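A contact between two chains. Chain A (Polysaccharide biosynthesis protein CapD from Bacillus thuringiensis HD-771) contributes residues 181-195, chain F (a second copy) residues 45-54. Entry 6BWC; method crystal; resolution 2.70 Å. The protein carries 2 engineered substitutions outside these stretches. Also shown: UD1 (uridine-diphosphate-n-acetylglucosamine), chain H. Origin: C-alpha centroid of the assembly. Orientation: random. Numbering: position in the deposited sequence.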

# COMPACT_ATOMS: atom_id res chain seq x y z
N PRO A 181 -19.30 -35.54 6.18
CA PRO A 181 -18.91 -35.90 4.80
C PRO A 181 -17.57 -36.60 4.69
O PRO A 181 -17.42 -37.48 3.85
CB PRO A 181 -18.84 -34.55 4.09
CG PRO A 181 -19.87 -33.73 4.78
CD PRO A 181 -19.81 -34.16 6.24
N LEU A 182 -16.61 -36.21 5.53
CA LEU A 182 -15.29 -36.85 5.55
C LEU A 182 -15.42 -38.37 5.78
O LEU A 182 -15.17 -39.17 4.85
CB LEU A 182 -14.41 -36.21 6.62
CG LEU A 182 -13.06 -36.85 6.95
CD1 LEU A 182 -12.21 -36.88 5.69
CD2 LEU A 182 -12.38 -36.12 8.11
N PHE A 183 -15.85 -38.73 6.99
CA PHE A 183 -16.05 -40.13 7.40
C PHE A 183 -16.86 -40.94 6.40
O PHE A 183 -16.57 -42.11 6.19
CB PHE A 183 -16.78 -40.20 8.74
CG PHE A 183 -15.92 -39.89 9.95
CD1 PHE A 183 -14.56 -39.68 9.86
CD2 PHE A 183 -16.51 -39.87 11.21
CE1 PHE A 183 -13.82 -39.42 10.98
CE2 PHE A 183 -15.75 -39.62 12.35
CZ PHE A 183 -14.40 -39.39 12.23
N GLU A 184 -17.89 -40.33 5.83
CA GLU A 184 -18.67 -40.98 4.79
C GLU A 184 -17.78 -41.35 3.62
O GLU A 184 -17.76 -42.50 3.21
CB GLU A 184 -19.82 -40.10 4.28
CG GLU A 184 -20.53 -40.69 3.06
CD GLU A 184 -21.89 -40.06 2.79
OE1 GLU A 184 -22.31 -39.23 3.60
OE2 GLU A 184 -22.53 -40.39 1.76
N ASN A 185 -17.05 -40.37 3.09
CA ASN A 185 -16.21 -40.63 1.92
C ASN A 185 -14.92 -41.37 2.27
O ASN A 185 -14.32 -41.97 1.39
CB ASN A 185 -15.92 -39.34 1.12
CG ASN A 185 -15.66 -39.62 -0.37
OD1 ASN A 185 -14.93 -38.88 -1.04
ND2 ASN A 185 -16.27 -40.68 -0.89
N GLN A 186 -14.52 -41.38 3.54
CA GLN A 186 -13.40 -42.23 3.97
C GLN A 186 -13.77 -43.74 3.94
O GLN A 186 -13.03 -44.54 3.35
CB GLN A 186 -12.89 -41.82 5.36
CG GLN A 186 -12.20 -40.47 5.42
CD GLN A 186 -11.51 -40.22 6.75
OE1 GLN A 186 -11.95 -40.72 7.80
NE2 GLN A 186 -10.44 -39.46 6.72
N ILE A 187 -14.90 -44.10 4.53
CA ILE A 187 -15.41 -45.48 4.46
C ILE A 187 -15.58 -45.89 2.97
O ILE A 187 -14.82 -46.74 2.50
CB ILE A 187 -16.74 -45.67 5.24
CG1 ILE A 187 -16.55 -45.40 6.74
CG2 ILE A 187 -17.27 -47.09 5.04
CD1 ILE A 187 -17.83 -45.09 7.49
N LYS A 188 -16.51 -45.26 2.25
CA LYS A 188 -16.76 -45.54 0.82
C LYS A 188 -15.51 -45.87 0.00
O LYS A 188 -15.48 -46.87 -0.71
CB LYS A 188 -17.49 -44.38 0.13
CG LYS A 188 -19.01 -44.42 0.32
CD LYS A 188 -19.77 -43.58 -0.72
CE LYS A 188 -21.26 -43.44 -0.36
NZ LYS A 188 -21.90 -44.75 -0.05
N GLU A 189 -14.50 -45.01 0.10
CA GLU A 189 -13.22 -45.22 -0.60
C GLU A 189 -12.36 -46.23 0.16
O GLU A 189 -12.15 -47.33 -0.31
CB GLU A 189 -12.45 -43.90 -0.85
CG GLU A 189 -12.34 -43.49 -2.32
CD GLU A 189 -13.68 -43.07 -2.94
OE1 GLU A 189 -14.71 -43.74 -2.72
OE2 GLU A 189 -13.69 -42.06 -3.67
N ASN A 190 -11.91 -45.86 1.35
CA ASN A 190 -10.76 -46.52 1.98
C ASN A 190 -11.07 -47.63 2.98
O ASN A 190 -10.15 -48.31 3.44
CB ASN A 190 -9.88 -45.46 2.66
CG ASN A 190 -9.56 -44.28 1.73
OD1 ASN A 190 -9.59 -44.42 0.51
ND2 ASN A 190 -9.26 -43.12 2.32
N GLN A 191 -12.35 -47.81 3.31
CA GLN A 191 -12.78 -48.69 4.43
C GLN A 191 -12.00 -48.35 5.71
O GLN A 191 -11.68 -49.22 6.53
CB GLN A 191 -12.67 -50.17 4.05
CG GLN A 191 -13.68 -50.63 3.00
CD GLN A 191 -13.44 -50.00 1.63
OE1 GLN A 191 -12.47 -50.33 0.94
NE2 GLN A 191 -14.34 -49.10 1.22
N LYS A 192 -11.71 -47.07 5.87
CA LYS A 192 -10.87 -46.56 6.93
C LYS A 192 -11.55 -45.30 7.44
O LYS A 192 -12.31 -44.64 6.71
CB LYS A 192 -9.47 -46.25 6.40
CG LYS A 192 -8.54 -45.60 7.42
CD LYS A 192 -7.06 -45.84 7.10
CE LYS A 192 -6.59 -47.17 7.67
NZ LYS A 192 -5.34 -47.63 7.00
N ILE A 193 -11.30 -44.99 8.71
CA ILE A 193 -11.76 -43.75 9.31
C ILE A 193 -10.62 -43.10 10.12
O ILE A 193 -9.89 -43.78 10.86
CB ILE A 193 -13.08 -44.01 10.11
CG1 ILE A 193 -14.22 -43.28 9.40
CG2 ILE A 193 -13.00 -43.60 11.59
CD1 ILE A 193 -15.56 -43.47 10.06
N THR A 194 -10.47 -41.79 9.94
CA THR A 194 -9.47 -41.02 10.67
C THR A 194 -10.13 -40.47 11.91
O THR A 194 -11.03 -39.64 11.82
CB THR A 194 -8.96 -39.86 9.82
OG1 THR A 194 -8.66 -40.33 8.52
CG2 THR A 194 -7.73 -39.28 10.39
N VAL A 195 -9.68 -40.92 13.08
CA VAL A 195 -10.25 -40.50 14.36
C VAL A 195 -9.17 -39.74 15.11
O VAL A 195 -8.02 -40.21 15.18
CB VAL A 195 -10.77 -41.75 15.11
CG1 VAL A 195 -10.48 -41.71 16.60
CG2 VAL A 195 -12.27 -41.92 14.84
N GLN F 45 -7.88 -27.54 -0.54
CA GLN F 45 -6.64 -28.07 0.03
C GLN F 45 -6.98 -29.27 0.92
O GLN F 45 -6.29 -30.27 0.91
CB GLN F 45 -5.84 -27.00 0.78
CG GLN F 45 -5.33 -25.89 -0.14
CD GLN F 45 -3.98 -25.31 0.25
OE1 GLN F 45 -3.47 -25.56 1.33
NE2 GLN F 45 -3.42 -24.51 -0.63
N PHE F 46 -8.06 -29.15 1.67
CA PHE F 46 -8.49 -30.22 2.55
C PHE F 46 -8.75 -31.48 1.70
O PHE F 46 -8.15 -32.53 1.94
CB PHE F 46 -9.75 -29.77 3.34
CG PHE F 46 -10.32 -30.82 4.27
CD1 PHE F 46 -9.63 -31.19 5.44
CD2 PHE F 46 -11.57 -31.42 3.99
CE1 PHE F 46 -10.17 -32.15 6.29
CE2 PHE F 46 -12.10 -32.38 4.84
CZ PHE F 46 -11.41 -32.74 5.99
N LEU F 47 -9.60 -31.33 0.68
CA LEU F 47 -10.05 -32.47 -0.12
C LEU F 47 -8.89 -33.20 -0.75
O LEU F 47 -8.82 -34.43 -0.69
CB LEU F 47 -11.02 -32.01 -1.21
CG LEU F 47 -12.45 -31.64 -0.84
CD1 LEU F 47 -13.15 -31.11 -2.09
CD2 LEU F 47 -13.22 -32.82 -0.22
N LEU F 48 -7.99 -32.43 -1.34
CA LEU F 48 -6.78 -32.94 -1.98
C LEU F 48 -5.82 -33.55 -0.98
O LEU F 48 -5.13 -34.51 -1.30
CB LEU F 48 -6.05 -31.79 -2.71
CG LEU F 48 -4.77 -32.13 -3.46
CD1 LEU F 48 -5.03 -33.28 -4.43
CD2 LEU F 48 -4.23 -30.90 -4.18
N GLN F 49 -5.76 -32.97 0.21
CA GLN F 49 -4.88 -33.44 1.28
C GLN F 49 -5.28 -34.82 1.80
O GLN F 49 -4.41 -35.64 2.11
CB GLN F 49 -4.82 -32.39 2.40
CG GLN F 49 -3.89 -32.71 3.56
CD GLN F 49 -3.72 -31.54 4.52
OE1 GLN F 49 -3.08 -31.69 5.56
NE2 GLN F 49 -4.29 -30.38 4.18
N GLU F 50 -6.59 -35.07 1.89
CA GLU F 50 -7.11 -36.38 2.31
C GLU F 50 -7.11 -37.42 1.17
O GLU F 50 -7.33 -38.59 1.40
CB GLU F 50 -8.53 -36.24 2.93
CG GLU F 50 -8.80 -37.22 4.09
CD GLU F 50 -8.34 -36.70 5.45
OE1 GLU F 50 -8.77 -35.60 5.85
OE2 GLU F 50 -7.56 -37.39 6.15
N GLU F 51 -6.87 -36.96 -0.05
CA GLU F 51 -6.66 -37.84 -1.19
C GLU F 51 -5.23 -38.43 -1.19
O GLU F 51 -5.03 -39.56 -1.63
CB GLU F 51 -6.90 -37.04 -2.47
CG GLU F 51 -7.30 -37.85 -3.68
CD GLU F 51 -8.12 -37.03 -4.66
OE1 GLU F 51 -8.28 -35.80 -4.45
OE2 GLU F 51 -8.60 -37.61 -5.66
N PHE F 52 -4.27 -37.66 -0.68
CA PHE F 52 -2.84 -38.04 -0.61
C PHE F 52 -2.36 -38.47 0.78
O PHE F 52 -1.15 -38.67 0.97
CB PHE F 52 -1.96 -36.87 -1.12
CG PHE F 52 -1.97 -36.71 -2.62
CD1 PHE F 52 -3.10 -36.28 -3.28
CD2 PHE F 52 -0.85 -36.99 -3.37
CE1 PHE F 52 -3.12 -36.14 -4.66
CE2 PHE F 52 -0.86 -36.85 -4.75
CZ PHE F 52 -1.99 -36.42 -5.39
N ARG F 53 -3.28 -38.61 1.74
CA ARG F 53 -3.00 -39.09 3.13
C ARG F 53 -1.79 -40.03 3.34
O ARG F 53 -1.16 -39.96 4.41
CB ARG F 53 -4.25 -39.70 3.83
CG ARG F 53 -5.30 -40.39 2.95
CD ARG F 53 -4.89 -41.76 2.40
NE ARG F 53 -5.19 -41.87 0.96
CZ ARG F 53 -5.69 -42.93 0.33
NH1 ARG F 53 -5.90 -42.87 -0.99
NH2 ARG F 53 -6.01 -44.06 0.97
N ASP F 54 -1.49 -40.88 2.36
CA ASP F 54 -0.33 -41.79 2.41
C ASP F 54 0.83 -41.46 1.43
O ASP F 54 2.00 -41.77 1.71
CB ASP F 54 -0.84 -43.24 2.28
CG ASP F 54 -1.77 -43.64 3.46
OD1 ASP F 54 -2.89 -44.14 3.21
OD2 ASP F 54 -1.39 -43.47 4.64
C1' UD1 H . -16.12 -26.90 13.12
C2' UD1 H . -16.03 -25.67 12.25
C3' UD1 H . -15.36 -24.51 12.98
C4' UD1 H . -16.05 -24.26 14.32
C5' UD1 H . -16.41 -25.55 15.10
C6' UD1 H . -17.50 -25.32 16.16
C7' UD1 H . -15.83 -26.61 9.99
C8' UD1 H . -14.83 -27.06 8.96
N2' UD1 H . -15.29 -26.04 11.07
O1' UD1 H . -14.82 -27.36 13.53
O3' UD1 H . -15.45 -23.35 12.15
O4' UD1 H . -15.21 -23.42 15.12
O5' UD1 H . -16.92 -26.57 14.25
O6' UD1 H . -17.54 -26.33 17.17
O7' UD1 H . -17.03 -26.78 9.83
N1 UD1 H . -12.30 -35.32 13.42
C2 UD1 H . -11.69 -36.58 13.48
N3 UD1 H . -11.00 -37.02 12.42
C4 UD1 H . -10.93 -36.29 11.31
C5 UD1 H . -11.53 -35.05 11.23
C6 UD1 H . -12.22 -34.57 12.32
O2 UD1 H . -11.74 -37.29 14.52
O4 UD1 H . -10.30 -36.73 10.34
C1B UD1 H . -13.00 -34.82 14.60
C2B UD1 H . -12.34 -33.53 15.11
O2' UD1 H . -11.15 -33.73 15.90
C3B UD1 H . -13.50 -32.93 15.87
C4B UD1 H . -14.73 -33.39 15.09
O4B UD1 H . -14.35 -34.52 14.31
O3B UD1 H . -13.56 -33.47 17.19
C5B UD1 H . -15.28 -32.31 14.17
O5B UD1 H . -14.31 -31.86 13.21
PA UD1 H . -14.83 -30.94 12.00
O1A UD1 H . -13.65 -30.60 11.12
O2A UD1 H . -16.10 -31.49 11.35
O3A UD1 H . -15.31 -29.66 12.84
PB UD1 H . -14.49 -28.89 13.96
O1B UD1 H . -13.01 -29.10 13.77
O2B UD1 H . -15.07 -29.14 15.33

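This is a small side-chain contact between two copies of one protein, in which F:Glu50 fits against a leucine, a glutamine and a threonine of chain A and no hydrogen bond crosses between the stretches. The surface buried, both sides summed, is 258 Å².

The helix of chain A that runs on to A:Asn190 and the helix of chain F that carries F:Phe46 run in roughly the same direction; both begin earlier in their chains. The angle between them is 30°. Their axes come no nearer than 12.2 Å, so the backbones stay well apart and side chains must span the gap. The closest CA atoms across the contact belong to A:Gln186 and F:Glu50, 8.7 Å apart.

A:Leu182 and F:Glu50 bury the most surface here, and the CA-to-CB bond of each points toward the other stretch. A:Leu182 meets two residues. CD2 of A:Leu182 lies 4.1 Å from CZ of F:Phe46, at the edge of the ring and near its plane. This is the apolar part of the contact. The CA-to-CB bond of F:Phe46 points sideways, but the end of its side chain comes nearer to chain A. The CD1 of A:Leu182 lies 3.7 Å from OE1 of F:Glu50. That is packing of a methyl group against a carboxylate, with no polar bond to be made.

The other carboxylate oxygen faces polar atoms. OE2 of F:Glu50 is 3.6 Å from NE2 of A:Gln186 and 3.9 Å from OG1 of A:Thr194. An amide nitrogen is a favourable neighbour for a negative charge, but at this distance the pairing is a loose polar approach. The two chain A groups are also tied to each other. The backbone N of A:Thr194 donates to OE1 of A:Gln186 at 2.8 Å, with a nearly straight geometry. NE2 of A:Gln186 donates a weak bond, 2.7 Å long but bent, to OG1 of A:Thr194. Together these bonds hold the helix side chain to strand 192-195, and F:Glu50 approaches the pair they form.

Further along, A:Asn190 meets F:Arg53. OD1 of A:Asn190 is 3.6 Å from NH2 of F:Arg53, and ND2 of A:Asn190 lies over one face of the guanidinium. The arginine is poorly ordered, so this position deserves caution. Within chain F, NE and NH1 of F:Arg53 each make a weak bond to the backbone O of F:Glu51, both at 3.5 Å. NH2 of F:Arg53 also forms a long salt bridge, 3.8 Å, to OD1 of F:Asp54, which is itself poorly ordered.

Next to A:Asn190 the chain A helix gives way. A:Gln191 is the first residue to leave helical geometry, with a positive phi, and the strand follows.

The contact adjoins the bound uridine-diphosphate-n-acetylglucosamine, UD1. N3 of UD1 donates a hydrogen bond to the backbone O of A:Thr194 at 2.7 Å. CD2 of A:Leu182 is 3.1 Å from O4 of UD1. Thus A:Leu182 and A:Thr194 touch both the ligand and chain F.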